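Local structure of uncharacterized protein (4XE7) at residues Thr264-Lys276 and Glu292-Ile304. The protein is a bacterial actin-like protein of the ParM type, which probably assembles into cytoskeletal filaments that help segregate plasmid DNA. Residues are numbered along the deposited sequence; the frame is centred on the assembly and turned at random.
Sequences TNKYIDEILKNIK and EIESPFKTREDFI
A knob-into-hole contact joins two crossing helices: the Phe303 ring of helix 300-317 sits among Ile268, Ile271, Leu272 and Ile275 of helix 265-279. The axes of segments 265-276 and 300-304 approach to 10.7 Å and cross at 77°. Phe303 CG stands anti to its own backbone N (chi1 161°), beside the carbonyl carbon, and from there the ring reaches the other helix. Leu272 CD2 lies 3.6 Å from Phe303 CD1, and Ile271 CG2 comes within 3.7 Å of Phe303 CZ. Ile268 CG2 meets the CD2 side of the ring, while Ile275 CD1 is near CE1. All four methyl groups approach obliquely. Leu272 CD2 also touches Phe297 CD2, so one methyl bridges two aromatic rings; the Phe297 ring in turn has Phe303 CB over one face. Ile268 CD1 meets Ile304 CD1 at 3.8 Å.

Both helices lie in the insertion between strands 251-260 and 366-370 of the five-stranded sheet, consistent with the smaller subdomain (IIB) of an actin-like fold. Helix 265-279 follows edge strand 251-260. Helices 337-362 and 372-376 give Val340 and Phe376 to further packing on Ile271.

A salt bridge borders the apolar patch. Arg300, extended from CG to NE, grips Asp269 side-on. Its NE donates to Asp269 OD1 at 2.7 Å, and its NH2 donates to the syn lone pair of Asp269 OD2 at 2.9 Å. These two bonds fix the turn of the guanidinium. The Asn265 amide stacks over one guanidinium face, the planes 24° apart.

Beyond Ile275 CG2 on Pro296 CG, the extended Lys276 chain carries its ammonium to the loop before helix 300-317. Lys276 NZ donates to Glu292 O at 2.6 Å and to Glu294 O at 2.7 Å, with a weak third bond to Ile293 O.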
# COMPACT_ATOMS: atom_id res chain seq x y z
N THR A 264 -2.16 13.49 10.03
CA THR A 264 -3.45 14.10 9.67
C THR A 264 -4.54 13.90 10.74
O THR A 264 -5.55 14.63 10.75
CB THR A 264 -3.99 13.53 8.35
OG1 THR A 264 -4.06 12.10 8.45
CG2 THR A 264 -3.10 13.96 7.17
N ASN A 265 -4.33 12.92 11.62
CA ASN A 265 -5.34 12.52 12.60
C ASN A 265 -5.95 13.69 13.36
O ASN A 265 -7.17 13.89 13.33
CB ASN A 265 -4.75 11.51 13.61
CG ASN A 265 -4.67 10.10 13.06
OD1 ASN A 265 -5.28 9.78 12.03
ND2 ASN A 265 -3.93 9.24 13.75
N LYS A 266 -5.12 14.47 14.03
CA LYS A 266 -5.66 15.56 14.84
C LYS A 266 -6.40 16.62 14.01
O LYS A 266 -7.32 17.25 14.51
CB LYS A 266 -4.55 16.20 15.66
CG LYS A 266 -3.61 15.17 16.26
CD LYS A 266 -3.18 15.53 17.66
CE LYS A 266 -2.48 14.36 18.33
NZ LYS A 266 -1.96 14.73 19.67
N TYR A 267 -5.99 16.81 12.74
CA TYR A 267 -6.62 17.83 11.88
C TYR A 267 -7.99 17.36 11.43
O TYR A 267 -8.96 18.14 11.38
CB TYR A 267 -5.73 18.15 10.66
CG TYR A 267 -4.40 18.73 11.07
CD1 TYR A 267 -4.20 20.11 11.12
CD2 TYR A 267 -3.33 17.89 11.45
CE1 TYR A 267 -2.96 20.64 11.53
CE2 TYR A 267 -2.12 18.40 11.86
CZ TYR A 267 -1.93 19.78 11.89
OH TYR A 267 -0.71 20.28 12.30
N ILE A 268 -8.07 16.08 11.10
CA ILE A 268 -9.33 15.46 10.71
C ILE A 268 -10.31 15.43 11.90
O ILE A 268 -11.50 15.72 11.73
CB ILE A 268 -9.07 14.04 10.15
CG1 ILE A 268 -8.40 14.18 8.77
CG2 ILE A 268 -10.38 13.21 10.11
CD1 ILE A 268 -7.68 12.92 8.24
N ASP A 269 -9.80 15.13 13.09
CA ASP A 269 -10.67 15.08 14.26
C ASP A 269 -11.32 16.42 14.49
O ASP A 269 -12.53 16.50 14.78
CB ASP A 269 -9.91 14.65 15.52
CG ASP A 269 -9.41 13.22 15.43
OD1 ASP A 269 -9.95 12.47 14.59
OD2 ASP A 269 -8.50 12.84 16.19
N GLU A 270 -10.54 17.48 14.33
CA GLU A 270 -11.05 18.83 14.53
C GLU A 270 -12.10 19.17 13.49
O GLU A 270 -13.14 19.78 13.81
CB GLU A 270 -9.91 19.85 14.49
CG GLU A 270 -10.35 21.26 14.81
CD GLU A 270 -9.17 22.20 15.00
OE1 GLU A 270 -8.05 21.85 14.55
OE2 GLU A 270 -9.37 23.28 15.59
N ILE A 271 -11.83 18.79 12.24
CA ILE A 271 -12.81 18.96 11.16
C ILE A 271 -14.12 18.22 11.48
O ILE A 271 -15.21 18.77 11.35
CB ILE A 271 -12.26 18.47 9.80
CG1 ILE A 271 -11.26 19.49 9.25
CG2 ILE A 271 -13.38 18.26 8.78
CD1 ILE A 271 -10.34 18.91 8.20
N LEU A 272 -14.01 16.96 11.90
CA LEU A 272 -15.21 16.17 12.20
C LEU A 272 -16.03 16.84 13.29
O LEU A 272 -17.26 16.89 13.20
CB LEU A 272 -14.83 14.74 12.60
CG LEU A 272 -14.27 14.03 11.35
CD1 LEU A 272 -13.69 12.69 11.70
CD2 LEU A 272 -15.35 13.88 10.30
N LYS A 273 -15.35 17.37 14.30
CA LYS A 273 -16.04 18.07 15.38
C LYS A 273 -16.80 19.30 14.89
O LYS A 273 -17.97 19.50 15.24
CB LYS A 273 -15.06 18.51 16.48
CG LYS A 273 -15.65 19.61 17.37
CD LYS A 273 -14.82 19.84 18.63
CE LYS A 273 -14.02 21.13 18.54
NZ LYS A 273 -12.96 21.04 17.50
N ASN A 274 -16.11 20.13 14.09
CA ASN A 274 -16.72 21.32 13.49
C ASN A 274 -17.85 20.99 12.53
O ASN A 274 -18.81 21.76 12.42
CB ASN A 274 -15.67 22.15 12.74
CG ASN A 274 -14.66 22.79 13.67
OD1 ASN A 274 -14.99 23.09 14.81
ND2 ASN A 274 -13.44 22.99 13.19
N ILE A 275 -17.74 19.88 11.81
CA ILE A 275 -18.82 19.45 10.92
C ILE A 275 -20.10 19.15 11.71
O ILE A 275 -21.20 19.58 11.33
CB ILE A 275 -18.41 18.21 10.07
CG1 ILE A 275 -17.48 18.66 8.94
CG2 ILE A 275 -19.66 17.52 9.47
CD1 ILE A 275 -17.00 17.57 8.04
N LYS A 276 -19.96 18.43 12.81
CA LYS A 276 -21.11 18.17 13.66
C LYS A 276 -21.68 19.47 14.21
O LYS A 276 -22.89 19.69 14.22
CB LYS A 276 -20.75 17.24 14.80
CG LYS A 276 -21.91 17.15 15.78
CD LYS A 276 -21.92 15.89 16.60
CE LYS A 276 -23.12 15.95 17.56
NZ LYS A 276 -23.21 14.72 18.37
N GLU A 292 -27.28 14.77 21.57
CA GLU A 292 -26.98 13.39 21.20
C GLU A 292 -25.55 13.22 20.71
O GLU A 292 -24.94 14.15 20.16
CB GLU A 292 -27.97 12.93 20.15
CG GLU A 292 -29.39 13.16 20.56
CD GLU A 292 -30.00 12.01 21.35
OE1 GLU A 292 -29.25 11.12 21.79
OE2 GLU A 292 -31.24 11.98 21.51
N ILE A 293 -25.01 12.02 20.91
CA ILE A 293 -23.59 11.78 20.65
C ILE A 293 -23.25 11.52 19.18
O ILE A 293 -22.12 11.76 18.76
CB ILE A 293 -23.06 10.59 21.50
CG1 ILE A 293 -21.55 10.71 21.70
CG2 ILE A 293 -23.46 9.23 20.90
CD1 ILE A 293 -20.99 9.65 22.64
N GLU A 294 -24.21 11.04 18.40
CA GLU A 294 -23.89 10.55 17.05
C GLU A 294 -23.45 11.67 16.11
O GLU A 294 -23.60 12.86 16.42
CB GLU A 294 -25.09 9.81 16.45
CG GLU A 294 -25.32 8.42 17.04
CD GLU A 294 -26.04 8.45 18.38
OE1 GLU A 294 -26.41 9.55 18.86
OE2 GLU A 294 -26.24 7.37 18.97
N SER A 295 -22.92 11.29 14.95
CA SER A 295 -22.28 12.22 14.04
C SER A 295 -22.26 11.63 12.63
O SER A 295 -22.42 10.43 12.47
CB SER A 295 -20.85 12.53 14.51
OG SER A 295 -20.02 11.40 14.37
N PRO A 296 -22.08 12.47 11.60
CA PRO A 296 -22.29 11.94 10.24
C PRO A 296 -21.22 10.98 9.70
O PRO A 296 -21.50 10.35 8.68
CB PRO A 296 -22.35 13.21 9.38
CG PRO A 296 -21.70 14.29 10.20
CD PRO A 296 -21.99 13.95 11.62
N PHE A 297 -20.06 10.86 10.34
CA PHE A 297 -19.02 9.94 9.86
C PHE A 297 -18.62 8.94 10.93
O PHE A 297 -18.62 9.27 12.11
CB PHE A 297 -17.77 10.71 9.38
CG PHE A 297 -18.02 11.53 8.17
CD1 PHE A 297 -18.01 10.95 6.91
CD2 PHE A 297 -18.34 12.86 8.29
CE1 PHE A 297 -18.27 11.70 5.79
CE2 PHE A 297 -18.60 13.61 7.17
CZ PHE A 297 -18.58 13.03 5.92
N LYS A 298 -18.26 7.73 10.51
CA LYS A 298 -17.92 6.63 11.40
C LYS A 298 -16.50 6.73 11.95
O LYS A 298 -16.27 6.55 13.14
CB LYS A 298 -18.07 5.30 10.66
CG LYS A 298 -19.48 4.72 10.67
CD LYS A 298 -20.26 5.10 11.92
CE LYS A 298 -20.74 3.85 12.66
NZ LYS A 298 -21.51 2.91 11.78
N THR A 299 -15.57 6.98 11.05
CA THR A 299 -14.14 6.96 11.35
C THR A 299 -13.47 8.03 10.50
O THR A 299 -14.13 8.61 9.63
CB THR A 299 -13.49 5.60 11.01
OG1 THR A 299 -13.59 5.38 9.60
CG2 THR A 299 -14.17 4.44 11.76
N ARG A 300 -12.18 8.26 10.73
CA ARG A 300 -11.42 9.19 9.90
C ARG A 300 -11.35 8.66 8.48
O ARG A 300 -11.32 9.44 7.51
CB ARG A 300 -10.01 9.41 10.44
CG ARG A 300 -9.96 9.81 11.90
CD ARG A 300 -8.51 9.95 12.35
NE ARG A 300 -8.41 10.36 13.75
CZ ARG A 300 -7.82 9.63 14.70
NH1 ARG A 300 -7.26 8.47 14.40
NH2 ARG A 300 -7.77 10.08 15.95
N GLU A 301 -11.32 7.34 8.35
CA GLU A 301 -11.14 6.69 7.06
C GLU A 301 -12.41 6.85 6.23
O GLU A 301 -12.36 7.07 5.03
CB GLU A 301 -10.77 5.22 7.24
CG GLU A 301 -9.40 4.96 7.88
CD GLU A 301 -9.28 5.42 9.34
OE1 GLU A 301 -10.27 5.32 10.11
OE2 GLU A 301 -8.19 5.91 9.71
N ASP A 302 -13.55 6.71 6.89
CA ASP A 302 -14.85 6.98 6.30
C ASP A 302 -14.95 8.42 5.72
O ASP A 302 -15.39 8.65 4.58
CB ASP A 302 -15.91 6.75 7.38
CG ASP A 302 -17.30 6.63 6.82
OD1 ASP A 302 -17.44 6.03 5.74
OD2 ASP A 302 -18.24 7.15 7.47
N PHE A 303 -14.55 9.38 6.53
CA PHE A 303 -14.50 10.78 6.10
C PHE A 303 -13.52 10.97 4.91
O PHE A 303 -13.85 11.65 3.94
CB PHE A 303 -14.13 11.65 7.31
CG PHE A 303 -13.61 13.01 6.96
CD1 PHE A 303 -14.48 14.08 6.80
CD2 PHE A 303 -12.24 13.23 6.82
CE1 PHE A 303 -13.99 15.35 6.49
CE2 PHE A 303 -11.74 14.50 6.51
CZ PHE A 303 -12.62 15.55 6.34
N ILE A 304 -12.33 10.36 4.97
CA ILE A 304 -11.41 10.45 3.84
C ILE A 304 -12.01 9.83 2.57
O ILE A 304 -12.04 10.47 1.51
CB ILE A 304 -10.04 9.77 4.15
CG1 ILE A 304 -9.29 10.54 5.23
CG2 ILE A 304 -9.17 9.70 2.89
CD1 ILE A 304 -8.72 11.84 4.76